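Local coordinates for protein N5-Carboxyaminoimidazole ribonucleotide synthetase (Staphylococcus aureus subsp. aureus, PDB 3ORQ) that catalyses the ATP-dependent carboxylation of 5-aminoimidazole ribonucleotide with bicarbonate, giving N5-carboxyaminoimidazole ribonucleotide in purine biosynthesis, at residues 23-36 and 289-301. Numbering follows the deposited sequence. Where two conformers were deposited one is given.
Sequences LGKMMAQSAQKMGY and SQFDTHILAVTGQ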
loop_
_atom_site.group_PDB
_atom_site.type_symbol
_atom_site.label_atom_id
_atom_site.label_comp_id
_atom_site.label_asym_id
_atom_site.label_seq_id
_atom_site.Cartn_x
_atom_site.Cartn_y
_atom_site.Cartn_z
ATOM N N LEU A 23 -3.615 -11.166 -7.074
ATOM C CA LEU A 23 -2.247 -10.802 -7.449
ATOM C C LEU A 23 -2.276 -9.582 -8.368
ATOM O O LEU A 23 -1.477 -8.672 -8.199
ATOM C CB LEU A 23 -1.504 -11.947 -8.112
ATOM C CG LEU A 23 -1.289 -13.261 -7.357
ATOM C CD1 LEU A 23 -0.478 -14.236 -8.316
ATOM C CD2 LEU A 23 -0.545 -13.094 -6.084
ATOM N N GLY A 24 -3.218 -9.579 -9.318
ATOM C CA GLY A 24 -3.437 -8.451 -10.211
ATOM C C GLY A 24 -3.831 -7.237 -9.391
ATOM O O GLY A 24 -3.358 -6.120 -9.644
ATOM N N LYS A 25 -4.641 -7.455 -8.358
ATOM C CA LYS A 25 -5.180 -6.367 -7.566
ATOM C C LYS A 25 -4.033 -5.671 -6.886
ATOM O O LYS A 25 -3.903 -4.452 -6.903
ATOM C CB LYS A 25 -6.162 -6.931 -6.501
ATOM C CG LYS A 25 -6.649 -5.879 -5.422
ATOM C CD LYS A 25 -7.507 -6.521 -4.295
ATOM C CE LYS A 25 -8.035 -5.406 -3.399
ATOM N NZ LYS A 25 -8.879 -5.933 -2.331
HETATM N N MSE A 26 -3.167 -6.444 -6.273
HETATM C CA MSE A 26 -2.063 -5.840 -5.551
HETATM C C MSE A 26 -1.025 -5.158 -6.494
HETATM O O MSE A 26 -0.419 -4.138 -6.133
HETATM C CB MSE A 26 -1.452 -6.888 -4.643
HETATM C CG MSE A 26 -2.410 -7.348 -3.527
HETATM SE SE MSE A 26 -1.551 -8.635 -2.292
HETATM C CE MSE A 26 -1.967 -10.240 -3.227
HETATM N N MSE A 27 -0.836 -5.711 -7.692
HETATM C CA MSE A 27 -0.017 -5.081 -8.714
HETATM C C MSE A 27 -0.636 -3.741 -9.055
HETATM O O MSE A 27 0.094 -2.759 -9.208
HETATM C CB MSE A 27 -0.045 -5.902 -10.022
HETATM C CG MSE A 27 0.834 -7.165 -10.076
HETATM SE SE MSE A 27 0.723 -8.023 -11.840
HETATM C CE MSE A 27 1.739 -9.627 -11.462
ATOM N N ALA A 28 -1.965 -3.719 -9.243
ATOM C CA ALA A 28 -2.664 -2.495 -9.676
ATOM C C ALA A 28 -2.634 -1.405 -8.592
ATOM O O ALA A 28 -2.504 -0.193 -8.910
ATOM C CB ALA A 28 -4.142 -2.804 -10.094
ATOM N N GLN A 29 -2.733 -1.825 -7.318
ATOM C CA GLN A 29 -2.594 -0.859 -6.210
ATOM C C GLN A 29 -1.218 -0.219 -6.175
ATOM O O GLN A 29 -1.109 0.998 -5.994
ATOM C CB GLN A 29 -2.963 -1.477 -4.866
ATOM C CG GLN A 29 -4.484 -1.804 -4.813
ATOM C CD GLN A 29 -4.991 -2.120 -3.395
ATOM O OE1 GLN A 29 -5.422 -1.234 -2.702
ATOM N NE2 GLN A 29 -4.873 -3.386 -2.960
ATOM N N SER A 30 -0.159 -1.002 -6.400
ATOM C CA SER A 30 1.170 -0.399 -6.514
ATOM C C SER A 30 1.273 0.530 -7.726
ATOM O O SER A 30 1.826 1.635 -7.633
ATOM C CB SER A 30 2.293 -1.446 -6.632
ATOM O OG SER A 30 2.488 -2.039 -5.369
ATOM N N ALA A 31 0.789 0.062 -8.859
ATOM C CA ALA A 31 0.851 0.850 -10.076
ATOM C C ALA A 31 0.135 2.186 -9.889
ATOM O O ALA A 31 0.664 3.221 -10.301
ATOM C CB ALA A 31 0.244 0.085 -11.229
ATOM N N GLN A 32 -1.063 2.187 -9.277
ATOM C CA GLN A 32 -1.800 3.473 -9.117
ATOM C C GLN A 32 -1.104 4.417 -8.134
ATOM O O GLN A 32 -0.953 5.617 -8.388
ATOM C CB GLN A 32 -3.254 3.212 -8.731
ATOM C CG GLN A 32 -4.098 2.798 -9.965
ATOM C CD GLN A 32 -5.496 3.231 -9.826
ATOM O OE1 GLN A 32 -5.762 4.415 -9.556
ATOM N NE2 GLN A 32 -6.438 2.294 -9.977
ATOM N N LYS A 33 -0.628 3.878 -7.014
ATOM C CA LYS A 33 0.242 4.635 -6.119
ATOM C C LYS A 33 1.427 5.369 -6.856
ATOM O O LYS A 33 1.701 6.509 -6.562
ATOM C CB LYS A 33 0.847 3.692 -5.079
ATOM C CG LYS A 33 1.960 4.353 -4.243
ATOM C CD LYS A 33 2.490 3.353 -3.260
ATOM C CE LYS A 33 3.216 2.201 -3.972
ATOM N NZ LYS A 33 3.836 1.286 -2.984
HETATM N N MSE A 34 2.115 4.679 -7.762
HETATM C CA MSE A 34 3.230 5.256 -8.539
HETATM C C MSE A 34 2.780 6.143 -9.700
HETATM O O MSE A 34 3.616 6.711 -10.409
HETATM C CB MSE A 34 4.140 4.142 -9.090
HETATM C CG MSE A 34 5.028 3.516 -8.037
HETATM SE SE MSE A 34 6.014 1.940 -8.664
HETATM C CE MSE A 34 6.469 1.316 -6.859
ATOM N N GLY A 35 1.476 6.236 -9.925
ATOM C CA GLY A 35 0.965 7.136 -10.976
ATOM C C GLY A 35 0.859 6.536 -12.383
ATOM O O GLY A 35 0.832 7.283 -13.355
ATOM N N TYR A 36 0.800 5.205 -12.480
ATOM C CA TYR A 36 0.467 4.509 -13.730
ATOM C C TYR A 36 -1.043 4.212 -13.777
ATOM O O TYR A 36 -1.684 3.991 -12.740
ATOM C CB TYR A 36 1.256 3.188 -13.843
ATOM C CG TYR A 36 2.733 3.449 -13.971
ATOM C CD1 TYR A 36 3.275 3.798 -15.190
ATOM C CD2 TYR A 36 3.571 3.403 -12.864
ATOM C CE1 TYR A 36 4.612 4.084 -15.324
ATOM C CE2 TYR A 36 4.933 3.692 -12.984
ATOM C CZ TYR A 36 5.432 4.061 -14.225
ATOM O OH TYR A 36 6.766 4.348 -14.397
ATOM N N SER A 289 7.864 -3.928 -1.742
ATOM C CA SER A 289 7.128 -5.196 -1.819
ATOM C C SER A 289 7.381 -5.839 -3.159
ATOM O O SER A 289 7.867 -5.198 -4.064
ATOM C CB SER A 289 5.609 -4.984 -1.620
ATOM O OG SER A 289 4.986 -4.638 -2.853
ATOM N N GLN A 290 6.988 -7.092 -3.303
ATOM C CA GLN A 290 7.235 -7.811 -4.544
ATOM C C GLN A 290 6.421 -7.232 -5.681
ATOM O O GLN A 290 6.765 -7.415 -6.854
ATOM C CB GLN A 290 6.976 -9.315 -4.359
ATOM C CG GLN A 290 5.607 -9.688 -3.865
ATOM C CD GLN A 290 5.282 -11.159 -4.041
ATOM O OE1 GLN A 290 4.320 -11.658 -3.451
ATOM N NE2 GLN A 290 6.041 -11.847 -4.875
ATOM N N PHE A 291 5.350 -6.522 -5.330
ATOM C CA PHE A 291 4.537 -5.814 -6.353
ATOM C C PHE A 291 5.168 -4.479 -6.763
ATOM O O PHE A 291 5.134 -4.135 -7.961
ATOM C CB PHE A 291 3.074 -5.622 -5.862
ATOM C CG PHE A 291 2.440 -6.904 -5.451
ATOM C CD1 PHE A 291 2.022 -7.819 -6.423
ATOM C CD2 PHE A 291 2.416 -7.285 -4.089
ATOM C CE1 PHE A 291 1.481 -9.054 -6.055
ATOM C CE2 PHE A 291 1.875 -8.521 -3.703
ATOM C CZ PHE A 291 1.394 -9.400 -4.685
ATOM N N ASP A 292 5.750 -3.735 -5.800
ATOM C CA ASP A 292 6.426 -2.498 -6.154
ATOM C C ASP A 292 7.533 -2.819 -7.153
ATOM O O ASP A 292 7.595 -2.213 -8.215
ATOM C CB ASP A 292 7.058 -1.819 -4.933
ATOM C CG ASP A 292 6.034 -1.425 -3.867
ATOM O OD1 ASP A 292 4.851 -1.093 -4.199
ATOM O OD2 ASP A 292 6.432 -1.494 -2.670
ATOM N N THR A 293 8.413 -3.750 -6.814
ATOM C CA THR A 293 9.505 -4.073 -7.727
ATOM C C THR A 293 8.957 -4.669 -9.065
ATOM O O THR A 293 9.532 -4.496 -10.103
ATOM C CB THR A 293 10.525 -5.015 -7.088
ATOM O OG1 THR A 293 9.854 -6.192 -6.631
ATOM C CG2 THR A 293 11.198 -4.355 -5.900
ATOM N N HIS A 294 7.817 -5.332 -9.038
ATOM C CA HIS A 294 7.290 -5.856 -10.282
ATOM C C HIS A 294 6.994 -4.717 -11.245
ATOM O O HIS A 294 7.357 -4.780 -12.433
ATOM C CB HIS A 294 6.013 -6.672 -10.047
ATOM C CG HIS A 294 5.546 -7.408 -11.271
ATOM N ND1 HIS A 294 6.108 -8.596 -11.680
ATOM C CD2 HIS A 294 4.581 -7.125 -12.177
ATOM C CE1 HIS A 294 5.497 -9.033 -12.762
ATOM N NE2 HIS A 294 4.582 -8.150 -13.104
ATOM N N ILE A 295 6.357 -3.661 -10.736
ATOM C CA ILE A 295 6.008 -2.490 -11.563
ATOM C C ILE A 295 7.259 -1.738 -12.002
ATOM O O ILE A 295 7.358 -1.256 -13.157
ATOM C CB ILE A 295 5.129 -1.508 -10.761
ATOM C CG1 ILE A 295 3.867 -2.222 -10.260
ATOM C CG2 ILE A 295 4.770 -0.261 -11.641
ATOM C CD1 ILE A 295 3.067 -3.011 -11.378
ATOM N N LEU A 296 8.211 -1.602 -11.085
ATOM C CA LEU A 296 9.463 -0.921 -11.411
ATOM C C LEU A 296 10.124 -1.620 -12.597
ATOM O O LEU A 296 10.532 -0.964 -13.556
ATOM C CB LEU A 296 10.418 -0.891 -10.193
ATOM C CG LEU A 296 10.116 0.113 -9.076
ATOM C CD1 LEU A 296 11.086 -0.151 -7.953
ATOM C CD2 LEU A 296 10.175 1.605 -9.581
ATOM N N ALA A 297 10.204 -2.941 -12.496
ATOM C CA ALA A 297 10.846 -3.805 -13.493
ATOM C C ALA A 297 10.190 -3.686 -14.854
ATOM O O ALA A 297 10.789 -3.346 -15.863
ATOM C CB ALA A 297 10.768 -5.244 -13.015
ATOM N N VAL A 298 8.903 -3.933 -14.843
ATOM C CA VAL A 298 8.114 -4.020 -16.051
ATOM C C VAL A 298 8.037 -2.671 -16.761
ATOM O O VAL A 298 7.933 -2.626 -18.006
ATOM C CB VAL A 298 6.767 -4.643 -15.602
ATOM C CG1 VAL A 298 5.534 -3.808 -15.882
ATOM C CG2 VAL A 298 6.731 -6.118 -15.912
ATOM N N THR A 299 8.087 -1.563 -15.999
ATOM C CA THR A 299 8.049 -0.226 -16.616
ATOM C C THR A 299 9.468 0.234 -16.951
ATOM O O THR A 299 9.674 1.366 -17.427
ATOM C CB THR A 299 7.355 0.839 -15.709
ATOM O OG1 THR A 299 8.045 0.924 -14.434
ATOM C CG2 THR A 299 5.848 0.467 -15.465
ATOM N N GLY A 300 10.441 -0.648 -16.708
ATOM C CA GLY A 300 11.826 -0.426 -17.166
ATOM C C GLY A 300 12.626 0.539 -16.276
ATOM O O GLY A 300 13.600 1.104 -16.743
ATOM N N GLN A 301 12.209 0.713 -15.008
ATOM C CA GLN A 301 12.926 1.580 -14.062
ATOM C C GLN A 301 14.099 0.835 -13.427
ATOM O O GLN A 301 14.182 -0.381 -13.509
ATOM C CB GLN A 301 11.997 2.053 -12.937
ATOM C CG GLN A 301 10.580 2.593 -13.387
ATOM C CD GLN A 301 10.689 3.791 -14.218
ATOM O OE1 GLN A 301 11.130 4.840 -13.754
ATOM N NE2 GLN A 301 10.322 3.665 -15.485
HETATM O O HOH W 1 2.582 -3.384 -2.408
#
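Phe-291 enters helix 23-33 as a knob among Leu-23, Met-26, Met-27 and Ser-30, where the two helices cross at -66° with axes 8.6 Å apart. Its ring lies flat against Met-26, a selenomethionine: CB stands 3.6 Å from the Phe-291 ring centroid, 5° off the normal, a CH-pi contact. SE comes obliquely to the ring, 3.7 Å from Phe-291 CE2, a Met-aromatic contact, and the bend at chi3 (-89°) brings CE near Phe-291 CZ. Met-27, also selenomethionine, runs extended beyond CG to His-294, laying CE over a face of the imidazole, whose NE2 is hydrogen-bonded to Thr-78 OG1. Farther along, Ile-295 fits against Ala-31 and Met-34, and the Tyr-36 ring receives Thr-299 CG2 over one face, 4.0 Å from its centroid.

Against this buried apolar packing stands a polar side, where Asp-292 and Lys-33 are partly exposed and a water links the hydroxyls of Ser-30 and Ser-289. There Asp-292 OD1 accepts from Ser-30 OG at 2.8 Å and, from the opposite face of the carboxylate plane, from Lys-33 NZ at 2.9 Å in a salt bridge. Asp-292 OD2 takes Ser-289 N (3.0 Å) while Ser-289 OG accepts from Asp-292 N (3.2 Å). Asp-292 thus completes the N-terminal capping box of helix 290-298 and also bonds to helix 23-33, consistent with packing of the Rossmann-like preATP-grasp domain against the ATP-grasp part of the chain.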